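Long-range contacts in tubulin-specific chaperone (Trypanosoma brucei, PDB 4B6W), which probably binds alpha-tubulin and microtubule plus ends as tubulin-binding cofactor B, of which this chain is the ubiquitin-like domain: residues L7-S12 / F38-E43; Q48-R53 / E75-V80. All blocks are in the same frame, centred on the assembly; numbering follows the deposited sequence. Where two conformers were deposited one is given.

Both contacts lie in one ubiquitin-like domain, built on a mixed sheet with strand order 2-1-5-3-4, and their centres are about 14 Å apart. Along the chain they come in series, contact 1 closing before contact 2 opens. Contact 1 ties the end of strand 2-9 to the loop that follows helix 27-35. Contact 2 pairs strand 45-50 with strand 77-82 inside the sheet. Strands 2-9 and 77-82 are neighbours, so the contacts touch. T8 OG1 and H79 ND1 form a probable hydrogen bond of 2.7 Å, as do S10 N and V80 O, also at 2.7 Å. These two pairs tie the contacts together.

Contact 1 (L7-S12 / F38-E43); sequences LTHSAS and FATPPE
F38 and H9 carry most of this contact, with L7 and T40 at its two ends. The rings of H9 and F38 form an offset stack, with centroids 4.9 Å apart and planes tilted by 17°. The side chains run past each other in opposite directions, so each CB sits over the other ring. H9 CB is 3.8 Å from the F38 ring centroid, and F38 CB is 4.1 Å from the H9 centroid. Both are CH-pi contacts over a ring face. H9 CG is anti to the backbone N (chi1 -172°), which carries the imidazole out along F38. Beyond the stack, L7 CB packs against F38 CE2 at 3.8 Å.

T40 meets the far end of the imidazole. H9 NE2 donates to T40 OG1 over 3.2 Å. The bond is bent, 139° at the hydrogen, and OG1 lies out of the ring plane. H9 ND1 and S12 OG share a 3.2 Å hydrogen bond within the type I turn H9-S12. T40 OG1 also bonds D82 OD2, and D82 OD2 makes a weak hydrogen bond with H9 NE2.

The contact fastens the end of strand 2-9 to the loop after helix 27-35. Both imidazole nitrogens are engaged, F38 covers one face and A11 N lies over the opposite one, so the rotation of the buried ring is fixed. The D82 carboxylate would probably favour a proton on NE2.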
loop_
_atom_site.group_PDB
_atom_site.type_symbol
_atom_site.label_atom_id
_atom_site.label_comp_id
_atom_site.label_asym_id
_atom_site.label_seq_id
_atom_site.Cartn_x
_atom_site.Cartn_y
_atom_site.Cartn_z
ATOM N N LEU A 7 -1.781 6.760 -1.706
ATOM C CA LEU A 7 -2.101 5.979 -0.525
ATOM C C LEU A 7 -3.378 6.524 0.042
ATOM O O LEU A 7 -3.538 7.759 0.173
ATOM C CB LEU A 7 -1.022 6.081 0.534
ATOM C CG LEU A 7 0.406 5.670 0.230
ATOM C CD1 LEU A 7 1.303 5.989 1.444
ATOM C CD2 LEU A 7 0.458 4.204 -0.111
ATOM N N THR A 8 -4.263 5.586 0.373
ATOM C CA THR A 8 -5.489 5.844 1.089
ATOM C C THR A 8 -5.468 5.003 2.383
ATOM O O THR A 8 -4.640 4.118 2.537
ATOM C CB THR A 8 -6.708 5.485 0.231
ATOM O OG1 THR A 8 -6.639 4.094 -0.128
ATOM C CG2 THR A 8 -6.752 6.333 -1.039
ATOM N N HIS A 9 -6.392 5.291 3.294
ATOM C CA HIS A 9 -6.390 4.684 4.620
ATOM C C HIS A 9 -7.803 4.363 5.061
ATOM O O HIS A 9 -8.616 5.247 5.107
ATOM C CB HIS A 9 -5.754 5.660 5.627
ATOM C CG HIS A 9 -5.532 5.053 6.977
ATOM N ND1 HIS A 9 -5.949 5.656 8.148
ATOM C CD2 HIS A 9 -4.950 3.883 7.343
ATOM C CE1 HIS A 9 -5.628 4.879 9.170
ATOM N NE2 HIS A 9 -5.038 3.789 8.707
ATOM N N SER A 10 -8.070 3.115 5.435
ATOM C CA SER A 10 -9.424 2.666 5.803
ATOM C C SER A 10 -10.046 3.341 7.030
ATOM O O SER A 10 -11.262 3.236 7.229
ATOM C CB SER A 10 -9.457 1.146 6.019
ATOM O OG SER A 10 -8.863 0.753 7.241
ATOM N N ALA A 11 -9.228 4.015 7.845
ATOM C CA ALA A 11 -9.665 4.598 9.105
ATOM C C ALA A 11 -9.481 6.091 9.126
ATOM O O ALA A 11 -9.527 6.683 10.184
ATOM C CB ALA A 11 -8.903 3.987 10.244
ATOM N N SER A 12 -9.290 6.731 7.979
ATOM C CA SER A 12 -9.197 8.191 7.969
ATOM C C SER A 12 -9.565 8.786 6.631
ATOM O O SER A 12 -9.750 8.086 5.629
ATOM C CB SER A 12 -7.780 8.674 8.393
ATOM O OG SER A 12 -6.819 8.623 7.350
ATOM N N PHE A 38 0.506 7.423 8.001
ATOM C CA PHE A 38 -0.732 7.076 8.701
ATOM C C PHE A 38 -0.563 6.622 10.160
ATOM O O PHE A 38 -1.444 6.902 11.003
ATOM C CB PHE A 38 -1.554 6.086 7.879
ATOM C CG PHE A 38 -1.942 6.622 6.518
ATOM C CD1 PHE A 38 -2.359 7.939 6.349
ATOM C CD2 PHE A 38 -1.889 5.831 5.418
ATOM C CE1 PHE A 38 -2.702 8.437 5.060
ATOM C CE2 PHE A 38 -2.247 6.334 4.166
ATOM C CZ PHE A 38 -2.655 7.642 4.009
ATOM N N ALA A 39 0.554 5.976 10.471
ATOM C CA ALA A 39 0.920 5.700 11.868
ATOM C C ALA A 39 0.077 4.595 12.498
ATOM O O ALA A 39 -0.101 4.589 13.699
ATOM C CB ALA A 39 0.869 7.000 12.745
ATOM N N THR A 40 -0.458 3.697 11.662
ATOM C CA THR A 40 -0.918 2.369 12.086
ATOM C C THR A 40 0.350 1.555 12.233
ATOM O O THR A 40 1.172 1.582 11.318
ATOM C CB THR A 40 -1.779 1.649 10.985
ATOM O OG1 THR A 40 -2.894 2.464 10.617
ATOM C CG2 THR A 40 -2.311 0.284 11.491
ATOM N N PRO A 41 0.523 0.825 13.354
ATOM C CA PRO A 41 1.643 -0.121 13.349
ATOM C C PRO A 41 1.538 -1.094 12.161
ATOM O O PRO A 41 0.466 -1.585 11.874
ATOM C CB PRO A 41 1.502 -0.874 14.674
ATOM C CG PRO A 41 0.610 -0.039 15.517
ATOM C CD PRO A 41 -0.284 0.726 14.583
ATOM N N PRO A 42 2.650 -1.348 11.469
ATOM C CA PRO A 42 2.666 -2.234 10.307
ATOM C C PRO A 42 2.153 -3.660 10.551
ATOM O O PRO A 42 1.666 -4.305 9.618
ATOM C CB PRO A 42 4.145 -2.250 9.920
ATOM C CG PRO A 42 4.638 -0.921 10.378
ATOM C CD PRO A 42 3.962 -0.702 11.671
ATOM N N GLU A 43 2.278 -4.133 11.784
ATOM C CA GLU A 43 1.729 -5.428 12.166
ATOM C C GLU A 43 0.186 -5.428 12.089
ATOM O O GLU A 43 -0.430 -6.490 12.042
ATOM C CB GLU A 43 2.233 -5.836 13.562
ATOM C CG GLU A 43 2.073 -4.776 14.679
ATOM C CD GLU A 43 3.265 -3.805 14.828
ATOM O OE1 GLU A 43 3.893 -3.412 13.814
ATOM O OE2 GLU A 43 3.552 -3.419 15.986
#

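Contact 2 (Q48-R53 / E75-V80); sequences QLIDDR and EFVIHV
Four backbone hydrogen bonds join Q48-I50 to V77-H79, where strands 45-50 and 77-82 run antiparallel. Q48 N to H79 O and H79 N to Q48 O are both 2.9 Å. I50 N to V77 O and V77 N to I50 O are both 2.8 Å. All four are nearly straight, at 168° or more at the hydrogen. L49 and I78 make the non-hydrogen-bonded pair between them.

On the face of Q48, I50, V77 and H79, I50 CB meets V77 CB, and I50 CD1 packs on H79 CB at 3.7 Å. Q48 CG is anti to the backbone N, and its chain runs beside H79 with amide and ring planes 77° apart. Q48 OE1 lies 3.1 Å from H79 CD2, a close contact to a carbon. On the other face L49 CD1 meets I78 CG1, while L49 CG comes to the edge of the F76 ring.

F76 CG is anti to the carbonyl carbon (chi1 -85°). D51 CA and CB sit over one face of its ring, CA 3.7 Å from the F76 centroid in a CH-pi contact. D52 OD1 approaches obliquely. D51 OD1 accepts from R53 N, which meets it from above the carboxylate plane, in an Asx turn. It also accepts from I55 N, and these bonds probably help to hold the turn.

Further out, Q48 NE2 bonds T56 OG1 and H79 ND1 bonds T8 OG1. Paired, nearly straight bonds thus fix two neighbouring strands of the ubiquitin-like sheet in register. The Q48 face adds I50-V77 packing and polar links to strands 56-58 and 2-9.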
loop_
_atom_site.group_PDB
_atom_site.type_symbol
_atom_site.label_atom_id
_atom_site.label_comp_id
_atom_site.label_asym_id
_atom_site.label_seq_id
_atom_site.Cartn_x
_atom_site.Cartn_y
_atom_site.Cartn_z
ATOM N N GLN A 48 -4.097 -3.332 0.331
ATOM C CA GLN A 48 -4.962 -3.669 -0.793
ATOM C C GLN A 48 -4.450 -2.905 -2.036
ATOM O O GLN A 48 -4.285 -1.696 -1.974
ATOM C CB GLN A 48 -6.405 -3.214 -0.458
ATOM C CG GLN A 48 -7.441 -3.496 -1.548
ATOM C CD GLN A 48 -8.792 -2.910 -1.240
ATOM O OE1 GLN A 48 -8.999 -2.277 -0.206
ATOM N NE2 GLN A 48 -9.729 -3.100 -2.157
ATOM N N LEU A 49 -4.205 -3.589 -3.146
ATOM C CA LEU A 49 -3.720 -2.927 -4.358
ATOM C C LEU A 49 -4.941 -2.767 -5.245
ATOM O O LEU A 49 -5.631 -3.747 -5.559
ATOM C CB LEU A 49 -2.615 -3.734 -5.073
ATOM C CG LEU A 49 -1.927 -3.047 -6.277
ATOM C CD1 LEU A 49 -1.204 -1.770 -5.854
ATOM C CD2 LEU A 49 -1.002 -4.004 -7.078
ATOM N N ILE A 50 -5.237 -1.508 -5.584
ATOM C CA ILE A 50 -6.343 -1.162 -6.452
ATOM C C ILE A 50 -5.751 -0.559 -7.717
ATOM O O ILE A 50 -4.861 0.254 -7.658
ATOM C CB ILE A 50 -7.286 -0.155 -5.772
ATOM C CG1 ILE A 50 -7.759 -0.682 -4.400
ATOM C CG2 ILE A 50 -8.513 0.144 -6.667
ATOM C CD1 ILE A 50 -8.203 0.425 -3.397
ATOM N N ASP A 51 -6.220 -0.957 -8.884
ATOM C CA ASP A 51 -5.755 -0.272 -10.080
ATOM C C ASP A 51 -6.427 1.101 -10.258
ATOM O O ASP A 51 -7.260 1.534 -9.455
ATOM C CB ASP A 51 -5.888 -1.173 -11.313
ATOM C CG ASP A 51 -7.263 -1.144 -11.941
ATOM O OD1 ASP A 51 -8.172 -0.526 -11.353
ATOM O OD2 ASP A 51 -7.416 -1.742 -13.043
ATOM N N ASP A 52 -6.020 1.786 -11.311
ATOM C CA ASP A 52 -6.538 3.123 -11.636
ATOM C C ASP A 52 -7.982 3.151 -12.156
ATOM O O ASP A 52 -8.533 4.214 -12.363
ATOM C CB ASP A 52 -5.621 3.783 -12.667
ATOM C CG ASP A 52 -5.394 2.913 -13.894
ATOM O OD1 ASP A 52 -5.408 1.673 -13.771
ATOM O OD2 ASP A 52 -5.186 3.462 -14.998
ATOM N N ARG A 53 -8.575 1.994 -12.412
ATOM C CA ARG A 53 -10.010 1.907 -12.712
ATOM C C ARG A 53 -10.853 1.532 -11.476
ATOM O O ARG A 53 -12.051 1.261 -11.597
ATOM C CB ARG A 53 -10.233 0.872 -13.798
ATOM C CG ARG A 53 -9.589 1.227 -15.120
ATOM C CD ARG A 53 -8.675 0.100 -15.566
ATOM N NE ARG A 53 -8.444 0.138 -17.001
ATOM C CZ ARG A 53 -8.423 -0.932 -17.798
ATOM N NH1 ARG A 53 -8.596 -2.160 -17.306
ATOM N NH2 ARG A 53 -8.216 -0.770 -19.100
ATOM N N GLU A 75 -0.038 4.906 -11.113
ATOM C CA GLU A 75 -1.379 5.453 -10.924
ATOM C C GLU A 75 -2.305 4.495 -10.199
ATOM O O GLU A 75 -3.497 4.758 -10.056
ATOM C CB GLU A 75 -1.998 5.948 -12.244
ATOM C CG GLU A 75 -1.017 6.608 -13.271
ATOM C CD GLU A 75 -0.142 7.716 -12.668
ATOM O OE1 GLU A 75 -0.600 8.311 -11.652
ATOM O OE2 GLU A 75 0.987 8.004 -13.220
ATOM N N PHE A 76 -1.739 3.395 -9.714
ATOM C CA PHE A 76 -2.442 2.420 -8.891
ATOM C C PHE A 76 -2.547 2.990 -7.483
ATOM O O PHE A 76 -1.852 3.955 -7.174
ATOM C CB PHE A 76 -1.685 1.090 -8.849
ATOM C CG PHE A 76 -1.985 0.162 -9.998
ATOM C CD1 PHE A 76 -2.314 0.642 -11.250
ATOM C CD2 PHE A 76 -1.881 -1.204 -9.823
ATOM C CE1 PHE A 76 -2.569 -0.227 -12.298
ATOM C CE2 PHE A 76 -2.114 -2.086 -10.873
ATOM C CZ PHE A 76 -2.463 -1.596 -12.106
ATOM N N VAL A 77 -3.391 2.380 -6.637
ATOM C CA VAL A 77 -3.668 2.910 -5.314
ATOM C C VAL A 77 -3.391 1.824 -4.308
ATOM O O VAL A 77 -3.880 0.685 -4.436
ATOM C CB VAL A 77 -5.141 3.393 -5.198
ATOM C CG1 VAL A 77 -5.479 3.830 -3.786
ATOM C CG2 VAL A 77 -5.411 4.526 -6.186
ATOM N N ILE A 78 -2.552 2.137 -3.329
ATOM C CA ILE A 78 -2.345 1.201 -2.241
ATOM C C ILE A 78 -3.247 1.698 -1.117
ATOM O O ILE A 78 -3.056 2.829 -0.615
ATOM C CB ILE A 78 -0.891 1.164 -1.763
ATOM C CG1 ILE A 78 0.015 0.444 -2.773
ATOM C CG2 ILE A 78 -0.798 0.436 -0.426
ATOM C CD1 ILE A 78 1.478 0.459 -2.413
ATOM N N HIS A 79 -4.241 0.877 -0.748
ATOM C CA HIS A 79 -5.202 1.225 0.304
ATOM C C HIS A 79 -4.805 0.502 1.578
ATOM O O HIS A 79 -4.606 -0.712 1.579
ATOM C CB HIS A 79 -6.619 0.866 -0.130
ATOM C CG HIS A 79 -7.658 1.091 0.921
ATOM N ND1 HIS A 79 -7.987 2.349 1.389
ATOM C CD2 HIS A 79 -8.470 0.218 1.577
ATOM C CE1 HIS A 79 -8.954 2.242 2.285
ATOM N NE2 HIS A 79 -9.268 0.962 2.417
ATOM N N VAL A 80 -4.656 1.259 2.659
ATOM C CA VAL A 80 -4.214 0.694 3.931
ATOM C C VAL A 80 -5.414 0.322 4.830
ATOM O O VAL A 80 -6.149 1.200 5.287
ATOM C CB VAL A 80 -3.256 1.689 4.654
ATOM C CG1 VAL A 80 -2.763 1.121 5.965
ATOM C CG2 VAL A 80 -2.093 2.056 3.724
#